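Local coordinates for flagellar hook-associated protein 2 (PDB 6IWY) that caps the tip of the growing flagellar filament, helping flagellin monomers polymerize there and keeping them from leaking out unassembled, at residues Glu44-Ser50 with Asp108-Val114; Ser151-Leu157 with Ile230-Lys236; Met164-Pro168 with Asp197-Lys201. All blocks are in the same frame, centred on the assembly; numbering follows the deposited sequence.

Contact 1 of 3, residues Glu44-Ser50 with Asp108-Val114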
loop_
_atom_site.group_PDB
_atom_site.type_symbol
_atom_site.label_atom_id
_atom_site.label_comp_id
_atom_site.label_asym_id
_atom_site.label_seq_id
_atom_site.Cartn_x
_atom_site.Cartn_y
_atom_site.Cartn_z
ATOM N N GLU A 44 -4.731 5.061 11.572
ATOM C CA GLU A 44 -6.144 4.804 11.652
ATOM C C GLU A 44 -6.536 4.293 10.303
ATOM O O GLU A 44 -6.084 4.819 9.316
ATOM C CB GLU A 44 -6.920 6.079 11.930
ATOM C CG GLU A 44 -6.744 6.612 13.311
ATOM C CD GLU A 44 -7.235 8.011 13.409
ATOM O OE1 GLU A 44 -7.725 8.527 12.382
ATOM O OE2 GLU A 44 -7.117 8.611 14.495
ATOM N N LEU A 45 -7.400 3.302 10.261
ATOM C CA LEU A 45 -7.940 2.813 9.005
ATOM C C LEU A 45 -9.452 2.591 9.189
ATOM O O LEU A 45 -9.861 1.943 10.129
ATOM C CB LEU A 45 -7.240 1.503 8.619
ATOM C CG LEU A 45 -7.775 0.711 7.424
ATOM C CD1 LEU A 45 -7.320 1.342 6.107
ATOM C CD2 LEU A 45 -7.376 -0.780 7.488
ATOM N N GLY A 46 -10.274 3.148 8.308
ATOM C CA GLY A 46 -11.681 2.821 8.288
ATOM C C GLY A 46 -12.432 3.852 9.074
ATOM O O GLY A 46 -11.822 4.780 9.627
ATOM N N ALA A 47 -13.756 3.683 9.126
ATOM C CA ALA A 47 -14.659 4.720 9.622
ATOM C C ALA A 47 -14.854 4.537 11.114
ATOM O O ALA A 47 -14.206 3.685 11.700
ATOM C CB ALA A 47 -15.993 4.677 8.887
ATOM N N LYS A 48 -15.714 5.353 11.719
ATOM C CA LYS A 48 -16.071 5.203 13.110
ATOM C C LYS A 48 -17.202 4.192 13.263
ATOM O O LYS A 48 -18.180 4.237 12.519
ATOM C CB LYS A 48 -16.561 6.544 13.663
ATOM C CG LYS A 48 -15.624 7.780 13.446
ATOM C CD LYS A 48 -14.270 7.627 14.184
ATOM C CE LYS A 48 -14.442 7.736 15.711
ATOM N NZ LYS A 48 -15.121 8.986 16.061
ATOM N N PHE A 49 -17.085 3.304 14.251
ATOM C CA PHE A 49 -18.174 2.366 14.627
ATOM C C PHE A 49 -18.721 2.517 16.087
ATOM O O PHE A 49 -18.001 2.872 17.030
ATOM C CB PHE A 49 -17.730 0.930 14.397
ATOM C CG PHE A 49 -17.247 0.655 12.989
ATOM C CD1 PHE A 49 -15.893 0.814 12.652
ATOM C CD2 PHE A 49 -18.128 0.217 12.005
ATOM C CE1 PHE A 49 -15.429 0.555 11.367
ATOM C CE2 PHE A 49 -17.668 -0.054 10.710
ATOM C CZ PHE A 49 -16.307 0.124 10.391
ATOM N N SER A 50 -20.012 2.231 16.235
ATOM C CA SER A 50 -20.687 2.195 17.524
ATOM C C SER A 50 -20.299 1.007 18.374
ATOM O O SER A 50 -20.487 1.012 19.569
ATOM C CB SER A 50 -22.198 2.116 17.310
ATOM O OG SER A 50 -22.559 2.774 16.111
ATOM N N ASP A 108 -19.647 7.566 17.737
ATOM C CA ASP A 108 -19.103 6.262 17.417
ATOM C C ASP A 108 -17.645 6.210 17.855
ATOM O O ASP A 108 -16.776 6.693 17.146
ATOM C CB ASP A 108 -19.123 6.059 15.906
ATOM C CG ASP A 108 -20.519 5.908 15.343
ATOM O OD1 ASP A 108 -21.469 5.657 16.123
ATOM O OD2 ASP A 108 -20.644 6.022 14.095
ATOM N N PRO A 109 -17.361 5.619 19.014
ATOM C CA PRO A 109 -15.991 5.732 19.519
ATOM C C PRO A 109 -14.965 4.847 18.868
ATOM O O PRO A 109 -13.780 5.176 18.889
ATOM C CB PRO A 109 -16.108 5.367 20.993
ATOM C CG PRO A 109 -17.547 5.055 21.254
ATOM C CD PRO A 109 -18.292 5.023 19.986
ATOM N N TYR A 110 -15.398 3.744 18.280
ATOM C CA TYR A 110 -14.465 2.687 17.884
ATOM C C TYR A 110 -13.869 2.878 16.498
ATOM O O TYR A 110 -14.571 3.009 15.495
ATOM C CB TYR A 110 -15.146 1.333 18.012
ATOM C CG TYR A 110 -15.515 0.993 19.447
ATOM C CD1 TYR A 110 -14.531 0.783 20.403
ATOM C CD2 TYR A 110 -16.839 0.891 19.843
ATOM C CE1 TYR A 110 -14.848 0.476 21.714
ATOM C CE2 TYR A 110 -17.182 0.576 21.166
ATOM C CZ TYR A 110 -16.179 0.363 22.097
ATOM O OH TYR A 110 -16.493 0.051 23.416
ATOM N N GLN A 111 -12.545 2.864 16.456
ATOM C CA GLN A 111 -11.793 3.167 15.249
ATOM C C GLN A 111 -10.737 2.119 15.071
ATOM O O GLN A 111 -10.068 1.766 16.028
ATOM C CB GLN A 111 -11.123 4.516 15.402
ATOM C CG GLN A 111 -9.986 4.760 14.465
ATOM C CD GLN A 111 -10.432 5.041 13.068
ATOM O OE1 GLN A 111 -11.042 6.086 12.805
ATOM N NE2 GLN A 111 -10.073 4.147 12.132
ATOM N N LEU A 112 -10.562 1.636 13.847
ATOM C CA LEU A 112 -9.632 0.558 13.613
ATOM C C LEU A 112 -8.255 1.180 13.519
ATOM O O LEU A 112 -8.062 2.171 12.816
ATOM C CB LEU A 112 -10.012 -0.200 12.339
ATOM C CG LEU A 112 -9.170 -1.397 11.880
ATOM C CD1 LEU A 112 -9.203 -2.501 12.892
ATOM C CD2 LEU A 112 -9.652 -1.903 10.514
ATOM N N MET A 113 -7.307 0.627 14.267
ATOM C CA MET A 113 -5.918 1.073 14.175
ATOM C C MET A 113 -5.143 -0.060 13.576
ATOM O O MET A 113 -5.491 -1.208 13.774
ATOM C CB MET A 113 -5.338 1.385 15.552
ATOM C CG MET A 113 -6.163 2.350 16.374
ATOM S SD MET A 113 -6.182 3.986 15.653
ATOM C CE MET A 113 -4.488 4.534 15.846
ATOM N N VAL A 114 -4.096 0.290 12.833
ATOM C CA VAL A 114 -3.177 -0.652 12.199
ATOM C C VAL A 114 -1.811 -0.162 12.607
ATOM O O VAL A 114 -1.358 0.874 12.125
ATOM C CB VAL A 114 -3.282 -0.591 10.669
ATOM C CG1 VAL A 114 -2.325 -1.582 10.036
ATOM C CG2 VAL A 114 -4.708 -0.860 10.251
#
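Glu44 faces Met113 as an antiparallel non-hydrogen-bonded pair and Phe49 faces Tyr110 as a hydrogen-bonded one, but between them strand 42-49 turns a corner at Gly46, whose positive phi (96°) glycine adopts easily. These are the middle strands of a four-stranded antiparallel sheet, with strand 97-103 beyond one and strand 359-361 beyond the other. Phe49 N bonds to Tyr110 O at 2.8 Å and Tyr110 N returns a bond to Phe49 O.

At the corner a side chain stands in for the lost backbone pairing. Gln111 sets CG anti to its backbone N (chi1 161°) and bends at chi2, which brings its amide between the strands. NE2 gives one hydrogen to Gly46 O (3.1 Å), from above the carbonyl plane, and the other to Leu112 O (2.9 Å). Leu45 N reaches that same oxygen from the opposite face. Glutamine suits this buried place because one amide nitrogen can serve two carbonyls. The Glu44 carboxylate stacks on the amide, their planes 11° apart, while Glu44 CG lies beside Met113 SD.

The face carrying Leu45, Phe49, Tyr110, Leu112 and Val114 is largely hydrophobic: Leu45 packs on Leu112 and Val114, and Leu82 of helix 82-92 covers Phe49, Tyr110 and Leu112. Lys48 coils back over Asp108 to bond Gly105 O. Where the segments leave the sheet, Ser50 OG donates to Asp108 OD1 at 3.1 Å, from above the carboxylate plane.

Contact 2 of 3, residues Ser151-Leu157 with Ile230-Lys236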
loop_
_atom_site.group_PDB
_atom_site.type_symbol
_atom_site.label_atom_id
_atom_site.label_comp_id
_atom_site.label_asym_id
_atom_site.label_seq_id
_atom_site.Cartn_x
_atom_site.Cartn_y
_atom_site.Cartn_z
ATOM N N SER A 151 8.921 12.315 -23.147
ATOM C CA SER A 151 9.600 12.529 -21.878
ATOM C C SER A 151 10.622 11.430 -21.637
ATOM O O SER A 151 10.347 10.267 -21.854
ATOM C CB SER A 151 8.629 12.505 -20.716
ATOM O OG SER A 151 7.816 13.655 -20.696
ATOM N N GLU A 152 11.811 11.808 -21.201
ATOM C CA GLU A 152 12.819 10.812 -20.831
ATOM C C GLU A 152 12.413 10.085 -19.530
ATOM O O GLU A 152 12.798 8.977 -19.315
ATOM C CB GLU A 152 14.189 11.477 -20.734
ATOM C CG GLU A 152 14.637 11.983 -22.076
ATOM C CD GLU A 152 16.062 12.525 -22.112
ATOM O OE1 GLU A 152 16.442 13.320 -21.228
ATOM O OE2 GLU A 152 16.792 12.169 -23.066
ATOM N N VAL A 153 11.627 10.739 -18.686
ATOM C CA VAL A 153 11.013 10.135 -17.528
ATOM C C VAL A 153 9.642 10.753 -17.376
ATOM O O VAL A 153 9.526 11.967 -17.400
ATOM C CB VAL A 153 11.820 10.402 -16.228
ATOM C CG1 VAL A 153 10.939 10.167 -14.950
ATOM C CG2 VAL A 153 13.076 9.514 -16.173
ATOM N N SER A 154 8.608 9.926 -17.212
ATOM C CA SER A 154 7.276 10.426 -16.845
ATOM C C SER A 154 6.585 9.471 -15.889
ATOM O O SER A 154 6.819 8.277 -15.927
ATOM C CB SER A 154 6.396 10.637 -18.063
ATOM O OG SER A 154 5.851 9.423 -18.502
ATOM N N LEU A 155 5.756 10.048 -15.029
ATOM C CA LEU A 155 5.001 9.336 -14.010
ATOM C C LEU A 155 3.584 9.144 -14.524
ATOM O O LEU A 155 2.886 10.141 -14.812
ATOM C CB LEU A 155 4.899 10.189 -12.739
ATOM C CG LEU A 155 5.906 9.968 -11.640
ATOM C CD1 LEU A 155 5.760 11.053 -10.639
ATOM C CD2 LEU A 155 5.596 8.598 -11.021
ATOM N N ASN A 156 3.149 7.891 -14.603
ATOM C CA ASN A 156 1.777 7.565 -14.950
ATOM C C ASN A 156 1.003 7.147 -13.716
ATOM O O ASN A 156 1.278 6.094 -13.132
ATOM C CB ASN A 156 1.740 6.439 -15.941
ATOM C CG ASN A 156 1.019 6.804 -17.165
ATOM O OD1 ASN A 156 1.604 7.448 -18.065
ATOM N ND2 ASN A 156 -0.255 6.429 -17.248
ATOM N N LEU A 157 0.041 7.991 -13.329
ATOM C CA LEU A 157 -0.775 7.802 -12.153
ATOM C C LEU A 157 -2.218 7.984 -12.536
ATOM O O LEU A 157 -2.514 8.613 -13.571
ATOM C CB LEU A 157 -0.431 8.849 -11.115
ATOM C CG LEU A 157 0.949 8.727 -10.484
ATOM C CD1 LEU A 157 1.523 10.115 -10.139
ATOM C CD2 LEU A 157 0.813 7.903 -9.253
ATOM N N ILE A 230 0.494 2.642 -10.937
ATOM C CA ILE A 230 1.616 3.563 -11.019
ATOM C C ILE A 230 2.651 3.015 -12.037
ATOM O O ILE A 230 2.973 1.814 -12.005
ATOM C CB ILE A 230 2.342 3.701 -9.677
ATOM C CG1 ILE A 230 1.399 4.159 -8.569
ATOM C CG2 ILE A 230 3.515 4.726 -9.789
ATOM C CD1 ILE A 230 2.079 4.053 -7.186
ATOM N N GLU A 231 3.146 3.896 -12.918
ATOM C CA GLU A 231 4.202 3.583 -13.879
ATOM C C GLU A 231 5.218 4.704 -13.959
ATOM O O GLU A 231 4.861 5.872 -13.949
ATOM C CB GLU A 231 3.650 3.382 -15.281
ATOM C CG GLU A 231 2.488 2.413 -15.362
ATOM C CD GLU A 231 1.971 2.160 -16.810
ATOM O OE1 GLU A 231 1.129 1.223 -16.978
ATOM O OE2 GLU A 231 2.380 2.901 -17.757
ATOM N N VAL A 232 6.490 4.332 -14.042
ATOM C CA VAL A 232 7.558 5.264 -14.311
ATOM C C VAL A 232 8.074 4.884 -15.676
ATOM O O VAL A 232 8.662 3.835 -15.851
ATOM C CB VAL A 232 8.673 5.130 -13.279
ATOM C CG1 VAL A 232 9.834 6.123 -13.560
ATOM C CG2 VAL A 232 8.089 5.293 -11.881
ATOM N N LYS A 233 7.822 5.740 -16.648
ATOM C CA LYS A 233 8.115 5.459 -18.038
ATOM C C LYS A 233 9.156 6.412 -18.584
ATOM O O LYS A 233 9.396 7.468 -18.040
ATOM C CB LYS A 233 6.835 5.611 -18.857
ATOM C CG LYS A 233 5.922 4.406 -18.777
ATOM C CD LYS A 233 4.433 4.791 -18.844
ATOM C CE LYS A 233 4.061 5.730 -20.027
ATOM N NZ LYS A 233 4.267 5.089 -21.377
ATOM N N GLY A 234 9.754 6.021 -19.696
ATOM C CA GLY A 234 10.740 6.836 -20.333
ATOM C C GLY A 234 12.074 6.143 -20.525
ATOM O O GLY A 234 12.421 5.194 -19.822
ATOM N N SER A 235 12.817 6.659 -21.494
ATOM C CA SER A 235 14.132 6.173 -21.824
ATOM C C SER A 235 15.068 6.256 -20.642
ATOM O O SER A 235 15.994 5.448 -20.547
ATOM C CB SER A 235 14.717 6.930 -23.033
ATOM O OG SER A 235 14.898 8.304 -22.770
ATOM N N LYS A 236 14.826 7.172 -19.713
ATOM C CA LYS A 236 15.671 7.249 -18.515
ATOM C C LYS A 236 15.078 6.778 -17.173
ATOM O O LYS A 236 15.649 7.087 -16.132
ATOM C CB LYS A 236 16.215 8.663 -18.373
ATOM C CG LYS A 236 17.025 9.089 -19.556
ATOM C CD LYS A 236 17.715 10.414 -19.317
ATOM C CE LYS A 236 18.651 10.745 -20.482
ATOM N NZ LYS A 236 19.135 12.145 -20.416
#
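Lys236 lies alongside Glu152, both side chains pointing the same way, where the two segments pass beyond their paired strands. Its CB sits 3.9 Å from Val153 CG2, and its CG packs as closely on Glu152 CB. CD and CE then run beside the carboxylate, CE being equally close to both oxygens. NZ ends in a salt bridge to Glu152 OE1 at 3.0 Å, approaching from above the carboxylate plane. An extended chain beyond CG (chi2 -172°) gives lysine this reach, and its ammonium also bonds Ser142 O. Glu152 OE1 has a second donor in Gly144 N. Both ends of the pair thus also hold strand 141-143 and the residue just past it. Lys236 N meanwhile bonds Glu152 O.

Beyond this salt bridge the segments form an antiparallel strand pair at the border of a four-stranded sheet, strand 230-233 being outermost and strand 154-158 lying inside it. Ser154 pairs with Lys233 and Asn156 with Glu231, each through two backbone bonds; Asn156 N to Glu231 O measures 2.7 Å.

Leu155 and Val232 bring branched apolar chains to the buried face, where both touch Ile222, and Leu157 CD2 meets Ile230 CG1 at 3.9 Å. On the other face, Asn156 CB stands 3.7 Å from Glu231 CB, the two side chains side by side. Lys233 bends so that its CE comes 3.6 Å from Asn156 OD1. Ser154 OG, small and polar, bonds Glu166 OE2 on strand 164-173.

Contact 3 of 3, residues Met164-Pro168 with Asp197-Lys201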
loop_
_atom_site.group_PDB
_atom_site.type_symbol
_atom_site.label_atom_id
_atom_site.label_comp_id
_atom_site.label_asym_id
_atom_site.label_seq_id
_atom_site.Cartn_x
_atom_site.Cartn_y
_atom_site.Cartn_z
ATOM N N MET A 164 -5.970 7.279 -16.153
ATOM C CA MET A 164 -4.504 7.399 -16.099
ATOM C C MET A 164 -4.046 8.631 -16.915
ATOM O O MET A 164 -4.563 8.924 -17.998
ATOM C CB MET A 164 -3.787 6.129 -16.600
ATOM C CG MET A 164 -4.015 4.843 -15.799
ATOM S SD MET A 164 -3.438 4.849 -14.072
ATOM C CE MET A 164 -1.659 5.042 -14.269
ATOM N N HIS A 165 -3.084 9.357 -16.361
ATOM C CA HIS A 165 -2.452 10.527 -17.035
ATOM C C HIS A 165 -0.956 10.519 -16.812
ATOM O O HIS A 165 -0.473 9.982 -15.846
ATOM C CB HIS A 165 -2.984 11.840 -16.486
ATOM C CG HIS A 165 -4.443 12.028 -16.715
ATOM N ND1 HIS A 165 -4.947 12.574 -17.875
ATOM C CD2 HIS A 165 -5.509 11.722 -15.943
ATOM C CE1 HIS A 165 -6.264 12.594 -17.808
ATOM N NE2 HIS A 165 -6.632 12.089 -16.642
ATOM N N GLU A 166 -0.248 11.179 -17.702
ATOM C CA GLU A 166 1.192 11.152 -17.757
ATOM C C GLU A 166 1.703 12.507 -17.261
ATOM O O GLU A 166 1.260 13.546 -17.715
ATOM C CB GLU A 166 1.603 10.892 -19.202
ATOM C CG GLU A 166 2.817 9.986 -19.335
ATOM C CD GLU A 166 2.998 9.329 -20.729
ATOM O OE1 GLU A 166 2.065 9.384 -21.590
ATOM O OE2 GLU A 166 4.108 8.755 -20.949
ATOM N N VAL A 167 2.585 12.499 -16.279
ATOM C CA VAL A 167 3.177 13.732 -15.769
ATOM C C VAL A 167 4.657 13.718 -16.140
ATOM O O VAL A 167 5.431 12.915 -15.597
ATOM C CB VAL A 167 3.065 13.793 -14.250
ATOM C CG1 VAL A 167 3.692 15.071 -13.735
ATOM C CG2 VAL A 167 1.593 13.634 -13.805
ATOM N N PRO A 168 5.058 14.565 -17.091
ATOM C CA PRO A 168 6.467 14.626 -17.457
ATOM C C PRO A 168 7.271 15.001 -16.261
ATOM O O PRO A 168 6.787 15.756 -15.479
ATOM C CB PRO A 168 6.504 15.768 -18.478
ATOM C CG PRO A 168 5.144 15.805 -19.079
ATOM C CD PRO A 168 4.206 15.354 -17.998
ATOM N N ASP A 197 0.024 20.109 -11.930
ATOM C CA ASP A 197 -0.923 19.481 -12.877
ATOM C C ASP A 197 -2.345 19.483 -12.264
ATOM O O ASP A 197 -2.517 19.103 -11.122
ATOM C CB ASP A 197 -0.439 18.056 -13.235
ATOM C CG ASP A 197 -1.287 17.355 -14.332
ATOM O OD1 ASP A 197 -2.554 17.378 -14.288
ATOM O OD2 ASP A 197 -0.678 16.712 -15.223
ATOM N N PRO A 198 -3.360 19.911 -13.027
ATOM C CA PRO A 198 -4.721 19.960 -12.502
ATOM C C PRO A 198 -5.261 18.593 -12.074
ATOM O O PRO A 198 -6.025 18.491 -11.110
ATOM C CB PRO A 198 -5.532 20.478 -13.689
ATOM C CG PRO A 198 -4.582 21.211 -14.523
ATOM C CD PRO A 198 -3.282 20.492 -14.376
ATOM N N ASN A 199 -4.848 17.550 -12.787
ATOM C CA ASN A 199 -5.325 16.196 -12.510
ATOM C C ASN A 199 -4.705 15.661 -11.222
ATOM O O ASN A 199 -5.211 14.683 -10.654
ATOM C CB ASN A 199 -4.968 15.253 -13.659
ATOM C CG ASN A 199 -5.458 15.747 -15.008
ATOM O OD1 ASN A 199 -6.634 16.057 -15.169
ATOM N ND2 ASN A 199 -4.560 15.818 -15.980
ATOM N N PHE A 200 -3.613 16.282 -10.757
ATOM C CA PHE A 200 -2.956 15.798 -9.540
ATOM C C PHE A 200 -2.882 16.734 -8.338
ATOM O O PHE A 200 -2.717 16.248 -7.214
ATOM C CB PHE A 200 -1.581 15.186 -9.877
ATOM C CG PHE A 200 -1.679 14.102 -10.877
ATOM C CD1 PHE A 200 -2.196 12.870 -10.519
ATOM C CD2 PHE A 200 -1.356 14.329 -12.197
ATOM C CE1 PHE A 200 -2.352 11.869 -11.439
ATOM C CE2 PHE A 200 -1.503 13.327 -13.118
ATOM C CZ PHE A 200 -2.016 12.087 -12.722
ATOM N N LYS A 201 -3.036 18.044 -8.566
ATOM C CA LYS A 201 -2.885 19.061 -7.518
ATOM C C LYS A 201 -3.496 18.635 -6.191
ATOM O O LYS A 201 -2.839 18.712 -5.153
ATOM C CB LYS A 201 -3.494 20.405 -7.963
#
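An Asx turn in the loop between helices 179-196 and 201-205 packs against strand 164-173, joining the helical layer to one face of the four-stranded sheet. His165 and Val167, two residues apart on the strand, both point toward this loop, where His165 meets Asn199 and Phe200.

The turn is made by Asp197. Its CG lies anti to the backbone N (chi1 -174°), carrying OD1 to Asn199 N at 2.7 Å; the oxygen is met on its anti side, 15° out of the carboxylate plane. Aspartate suits the place because its short carboxylate can reach the backbone N-H two residues on. Asp197 O separately takes bonds from Phe200 N and Lys201 N.

Asn199 lays its amide over one face of the His165 imidazole, the two planes 13° apart and stacked. ND2 stands 3.7 Å above the ring plane, offset toward the rim, and is 3.8 Å from His165 ND1. The flat amide matches the flat ring, whose NE2 is held by Asp161 OD2, a hydrogen bond that would restrain the ring's rotation.

Phe200 fills the neighbouring position. Its CZ comes 3.9 Å from His165 CB, Asn199 CB lies over one face of its ring, and it also packs on Leu194 of helix 179-196 and Leu157 of the adjacent strand. A large aromatic ring spans this junction of helix, loop and sheet.

Polar bonding shapes the turn and anchors the imidazole, but no hydrogen bond crosses between the two segments: between them the contact is amide-imidazole stacking and van der Waals packing of Phe200 on His165 CB.

How the contacts relate
In this fragment of the cap protein, contacts 2 and 3 share a sheet: strands 154-158 and 164-173 are neighbours in it, probably hydrogen-bonded through Leu155 O to Val167 N and Leu157 O to His165 N. Contact 3 is nested in the chain loop closed by contact 2. Contact 1 belongs to a different sheet, its centre about 37 Å from that of contact 2. All three are partly buried; contact 1 buries a glutamine amide between its strands, contact 2 separates an apolar face from a polar one, and contact 3 sets a polar stack beside buried Phe200. Contacts 1 and 2 are backbone-bonded strand pairings; contact 3 instead fastens a loop to a sheet through side chains.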